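Local coordinates for probable secreted solute-binding lipoprotein (Streptomyces coelicolor, PDB 3I3V) that probably serves as the extracellular solute-binding component of a transport system, capturing a solute outside the cell for uptake across the membrane, at residues C[104-107]-C[108-112]; C[376-379]-C[380-383]. All blocks are in the same frame, centred on the assembly; numbering follows the deposited sequence.

Followed from the N terminus, the chain reaches interaction 1 first, where helix 103-108 ends and the polypeptide sets out toward strand 122-131 of the larger mixed sheet. Much later it meets interaction 2, the turn that joins helix 363-377 to helix 383-392, the last two helices of the chain. Each contact closes a loop of only a few residues, and they stand in series, with neither nesting nor crossing. The centres of interaction 1 and interaction 2 lie about 36 Å apart, and the nearest atoms of interactions 1 and 2 about 23 Å. The principle they share is local: a threonine hydroxyl just beyond a helix bonds back to a backbone carbonyl.

Interaction 1. Residues C[104-107]-C[108-112]; sequences AALA and DWTDD
Thr110 reaches back with its side chain to Leu106, four residues earlier, and the path from CB outward shows how a helix end is held by a residue beyond it. Thr110 CB lies 3.5 Å from Ala107 O. From there Thr110 OG1 turns toward the helix: it stands opposite the carbonyl carbon of its own residue, beside the backbone N (chi1 -56°), and donates a hydrogen bond to Leu106 O at 2.7 Å. The hydroxyl comes in tilted 27° from the plane of that carbonyl. Meanwhile the backbone N of Thr110 bonds to Ala107 O at 3.0 Å, so that one residue grips two successive carbonyls. This is the C-terminal end of helix 103-108. Asp108 N still makes the regular i to i-4 bond to Ala104 O (3.0 Å, 165° at the hydrogen), but Trp109, the first residue to leave helical angles, divides its N-H between weak bonds to Ala105 O and Leu106 O. At Thr110, an alanine here would remove the hydroxyl, and Leu106 O would probably lose its short donor, with the weak bond from Trp109 N a poor substitute. The Trp109 indole meets the same turn at its edge, where CD1 lies 3.2 Å from Ala105 O, close to the ring plane. Its NE1 is hydrogen-bonded to Tyr285 O, while the buried ring also touches Ala118 and Pro120 in the loop leading to strand 122-131.

Interaction 2. Residues C[376-379]-C[380-383]; sequences SFTR and GTSP
A type II beta turn from Thr378 to Thr381 carries the chain out of helix 363-377 toward helix 383-392, and its closing residues also meet through a side chain. Thr381 N donates the turn's own bond to Thr378 O, 3.2 Å away. Thr381 OG1 adds a second, shorter bond to Thr378 O, at 2.7 Å. The hydroxyl is placed for this by the first torsion of Thr381 (chi1 -58°), which sets OG1 beside its own backbone N and opposite its carbonyl carbon. Both donors reach Thr378 O from the same face of its plane, the hydroxyl tilted 29° from it. The side chains come together where Thr381 OG1 passes 3.6 Å from Thr378 CB, and Thr381 CB itself lies 3.2 Å from Thr378 O. At the third position of the turn, Gly380 has a positive phi of 93°, at which a beta carbon would collide with Arg379 O; this is the reason type II turns so often carry glycine there. Asp217, at the end of helix 203-217, holds the two central residues: its carboxylate accepts from Gly380 N and its carbonyl from Arg379 NH2. Arg216 bonds to Ser376 O in the helix and to Thr381 O at the end of the turn, bridging the two. Beyond it, Ser382 occupies the N-cap position of the next helix, its OG making a weak bond to Arg385 N. With both donors of Thr381 spent on Thr378 O, the bond from OG1 is likely to hold the side chain's rotation while the backbone bond closes the turn.

Interaction 1. Residues C[104-107]-C[108-112]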
ATOM      1  N   ALA C 104      44.832   9.425   8.040  1.00 41.48           N
ATOM      2  CA  ALA C 104      46.159   9.611   8.616  1.00 40.53           C
ATOM      3  C   ALA C 104      46.068  10.272   9.997  1.00 39.49           C
ATOM      4  O   ALA C 104      46.826   9.942  10.911  1.00 39.23           O
ATOM      5  CB  ALA C 104      47.019  10.457   7.684  1.00 40.35           C
ATOM      6  N   ALA C 105      45.143  11.210  10.147  1.00 37.68           N
ATOM      7  CA  ALA C 105      44.977  11.884  11.426  1.00 38.10           C
ATOM      8  C   ALA C 105      44.541  10.903  12.507  1.00 37.92           C
ATOM      9  O   ALA C 105      45.079  10.906  13.612  1.00 38.52           O
ATOM     10  CB  ALA C 105      43.955  12.994  11.303  1.00 36.92           C
ATOM     11  N   LEU C 106      43.563  10.065  12.189  1.00 38.70           N
ATOM     12  CA  LEU C 106      43.069   9.103  13.161  1.00 40.64           C
ATOM     13  C   LEU C 106      44.140   8.085  13.539  1.00 40.92           C
ATOM     14  O   LEU C 106      44.221   7.649  14.691  1.00 42.21           O
ATOM     15  CB  LEU C 106      41.838   8.382  12.621  1.00 40.60           C
ATOM     16  CG  LEU C 106      41.319   7.295  13.562  1.00 41.82           C
ATOM     17  CD1 LEU C 106      40.992   7.906  14.920  1.00 41.49           C
ATOM     18  CD2 LEU C 106      40.097   6.625  12.943  1.00 41.57           C
ATOM     19  N   ALA C 107      44.963   7.714  12.567  1.00 40.05           N
ATOM     20  CA  ALA C 107      46.027   6.753  12.806  1.00 40.28           C
ATOM     21  C   ALA C 107      47.079   7.333  13.746  1.00 41.17           C
ATOM     22  O   ALA C 107      47.495   6.686  14.715  1.00 40.83           O
ATOM     23  CB  ALA C 107      46.669   6.354  11.487  1.00 39.68           C
ATOM     24  N   ASP C 108      47.505   8.559  13.457  1.00 41.17           N
ATOM     25  CA  ASP C 108      48.519   9.219  14.270  1.00 40.73           C
ATOM     26  C   ASP C 108      48.056   9.483  15.702  1.00 39.79           C
ATOM     27  O   ASP C 108      48.885   9.699  16.596  1.00 39.85           O
ATOM     28  CB  ASP C 108      48.959  10.534  13.607  1.00 42.59           C
ATOM     29  CG  ASP C 108      49.797  10.313  12.345  1.00 43.07           C
ATOM     30  OD1 ASP C 108      50.317  11.308  11.799  1.00 43.80           O
ATOM     31  OD2 ASP C 108      49.931   9.156  11.898  1.00 43.46           O
ATOM     32  N   TRP C 109      46.742   9.467  15.924  1.00 38.16           N
ATOM     33  CA  TRP C 109      46.201   9.702  17.265  1.00 38.22           C
ATOM     34  C   TRP C 109      45.860   8.397  17.988  1.00 39.63           C
ATOM     35  O   TRP C 109      45.272   8.427  19.074  1.00 38.64           O
ATOM     36  CB  TRP C 109      44.942  10.580  17.217  1.00 35.23           C
ATOM     37  CG  TRP C 109      45.197  12.062  17.226  1.00 34.15           C
ATOM     38  CD1 TRP C 109      45.238  12.895  16.142  1.00 31.70           C
ATOM     39  CD2 TRP C 109      45.421  12.894  18.378  1.00 30.68           C
ATOM     40  NE1 TRP C 109      45.463  14.187  16.546  1.00 31.70           N
ATOM     41  CE2 TRP C 109      45.585  14.217  17.910  1.00 30.62           C
ATOM     42  CE3 TRP C 109      45.503  12.648  19.756  1.00 28.99           C
ATOM     43  CZ2 TRP C 109      45.819  15.297  18.774  1.00 28.45           C
ATOM     44  CZ3 TRP C 109      45.735  13.728  20.619  1.00 28.85           C
ATOM     45  CH2 TRP C 109      45.894  15.034  20.120  1.00 27.27           C
ATOM     46  N   THR C 110      46.226   7.266  17.380  1.00 40.59           N
ATOM     47  CA  THR C 110      45.978   5.934  17.946  1.00 40.37           C
ATOM     48  C   THR C 110      47.295   5.354  18.456  1.00 40.79           C
ATOM     49  O   THR C 110      48.302   5.402  17.752  1.00 38.07           O
ATOM     50  CB  THR C 110      45.422   4.966  16.887  1.00 41.35           C
ATOM     51  OG1 THR C 110      44.228   5.513  16.309  1.00 42.90           O
ATOM     52  CG2 THR C 110      45.111   3.612  17.515  1.00 41.83           C
ATOM     53  N   ASP C 111      47.283   4.805  19.671  1.00 41.78           N
ATOM     54  CA  ASP C 111      48.492   4.225  20.255  1.00 44.55           C
ATOM     55  C   ASP C 111      48.650   2.754  19.877  1.00 46.25           C
ATOM     56  O   ASP C 111      47.919   2.245  19.027  1.00 46.67           O
ATOM     57  CB  ASP C 111      48.488   4.363  21.787  1.00 44.06           C
ATOM     58  CG  ASP C 111      47.358   3.584  22.454  1.00 43.84           C
ATOM     59  OD1 ASP C 111      46.851   2.615  21.848  1.00 43.88           O
ATOM     60  OD2 ASP C 111      46.983   3.934  23.596  1.00 42.41           O
ATOM     61  N   ASP C 112      49.604   2.082  20.521  1.00 48.48           N
ATOM     62  CA  ASP C 112      49.884   0.669  20.266  1.00 51.45           C
ATOM     63  C   ASP C 112      48.727  -0.269  20.597  1.00 51.30           C
ATOM     64  O   ASP C 112      48.544  -1.282  19.922  1.00 52.15           O
ATOM     65  CB  ASP C 112      51.116   0.216  21.054  1.00 54.79           C
ATOM     66  CG  ASP C 112      52.387   0.887  20.587  1.00 58.85           C
ATOM     67  OD1 ASP C 112      52.350   1.546  19.526  1.00 62.53           O
ATOM     68  OD2 ASP C 112      53.426   0.751  21.273  1.00 61.25           O
TER

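Interaction 2. Residues C[376-379]-C[380-383]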
ATOM      1  N   SER C 376      75.261  21.387  10.959  1.00 32.38           N
ATOM      2  CA  SER C 376      75.017  20.770   9.660  1.00 31.76           C
ATOM      3  C   SER C 376      74.785  21.737   8.500  1.00 31.69           C
ATOM      4  O   SER C 376      75.108  21.416   7.360  1.00 32.11           O
ATOM      5  CB  SER C 376      73.828  19.814   9.752  1.00 31.44           C
ATOM      6  OG  SER C 376      74.051  18.825  10.738  1.00 32.69           O
ATOM      7  N   PHE C 377      74.209  22.903   8.767  1.00 31.48           N
ATOM      8  CA  PHE C 377      73.963  23.864   7.691  1.00 32.34           C
ATOM      9  C   PHE C 377      75.218  24.605   7.223  1.00 32.23           C
ATOM     10  O   PHE C 377      75.178  25.325   6.228  1.00 32.08           O
ATOM     11  CB  PHE C 377      72.905  24.895   8.108  1.00 31.10           C
ATOM     12  CG  PHE C 377      71.515  24.554   7.663  1.00 32.42           C
ATOM     13  CD1 PHE C 377      70.669  23.800   8.473  1.00 32.07           C
ATOM     14  CD2 PHE C 377      71.047  24.985   6.426  1.00 30.41           C
ATOM     15  CE1 PHE C 377      69.374  23.487   8.057  1.00 31.25           C
ATOM     16  CE2 PHE C 377      69.755  24.675   6.004  1.00 30.90           C
ATOM     17  CZ  PHE C 377      68.917  23.926   6.821  1.00 29.75           C
ATOM     18  N   THR C 378      76.321  24.439   7.944  1.00 34.32           N
ATOM     19  CA  THR C 378      77.579  25.105   7.599  1.00 37.03           C
ATOM     20  C   THR C 378      78.213  24.412   6.395  1.00 37.21           C
ATOM     21  O   THR C 378      78.569  23.237   6.469  1.00 36.88           O
ATOM     22  CB  THR C 378      78.562  25.059   8.778  1.00 39.63           C
ATOM     23  OG1 THR C 378      77.906  25.529   9.961  1.00 43.52           O
ATOM     24  CG2 THR C 378      79.769  25.938   8.502  1.00 41.57           C
ATOM     25  N   ARG C 379      78.347  25.139   5.290  1.00 37.38           N
ATOM     26  CA  ARG C 379      78.910  24.579   4.065  1.00 38.06           C
ATOM     27  C   ARG C 379      80.255  23.899   4.252  1.00 37.22           C
ATOM     28  O   ARG C 379      81.112  24.368   4.998  1.00 37.64           O
ATOM     29  CB  ARG C 379      79.037  25.666   3.005  1.00 39.34           C
ATOM     30  CG  ARG C 379      77.756  26.420   2.788  1.00 40.56           C
ATOM     31  CD  ARG C 379      77.907  27.476   1.726  1.00 41.61           C
ATOM     32  NE  ARG C 379      78.000  26.916   0.385  1.00 41.33           N
ATOM     33  CZ  ARG C 379      77.762  27.620  -0.714  1.00 41.15           C
ATOM     34  NH1 ARG C 379      77.420  28.898  -0.612  1.00 39.22           N
ATOM     35  NH2 ARG C 379      77.866  27.057  -1.911  1.00 41.13           N
ATOM     36  N   GLY C 380      80.431  22.783   3.558  1.00 38.91           N
ATOM     37  CA  GLY C 380      81.676  22.046   3.646  1.00 39.38           C
ATOM     38  C   GLY C 380      81.666  20.955   4.698  1.00 39.04           C
ATOM     39  O   GLY C 380      82.507  20.060   4.659  1.00 40.64           O
ATOM     40  N   THR C 381      80.718  21.025   5.632  1.00 39.42           N
ATOM     41  CA  THR C 381      80.605  20.037   6.710  1.00 37.62           C
ATOM     42  C   THR C 381      80.227  18.672   6.161  1.00 38.26           C
ATOM     43  O   THR C 381      79.093  18.444   5.749  1.00 38.33           O
ATOM     44  CB  THR C 381      79.546  20.459   7.741  1.00 37.86           C
ATOM     45  OG1 THR C 381      79.886  21.741   8.277  1.00 38.23           O
ATOM     46  CG2 THR C 381      79.475  19.453   8.875  1.00 36.89           C
ATOM     47  N   SER C 382      81.194  17.763   6.173  1.00 40.06           N
ATOM     48  CA  SER C 382      81.008  16.408   5.663  1.00 39.40           C
ATOM     49  C   SER C 382      79.753  15.718   6.152  1.00 38.79           C
ATOM     50  O   SER C 382      79.282  15.975   7.255  1.00 38.71           O
ATOM     51  CB  SER C 382      82.215  15.545   6.027  1.00 40.50           C
ATOM     52  OG  SER C 382      82.427  15.536   7.428  1.00 42.15           O
ATOM     53  N   PRO C 383      79.192  14.823   5.322  1.00 38.48           N
ATOM     54  CA  PRO C 383      77.980  14.067   5.654  1.00 38.52           C
ATOM     55  C   PRO C 383      78.241  13.209   6.887  1.00 39.37           C
ATOM     56  O   PRO C 383      77.325  12.895   7.648  1.00 39.45           O
ATOM     57  CB  PRO C 383      77.752  13.214   4.407  1.00 38.00           C
ATOM     58  CG  PRO C 383      78.291  14.084   3.313  1.00 39.30           C
ATOM     59  CD  PRO C 383      79.574  14.605   3.916  1.00 37.45           C
TER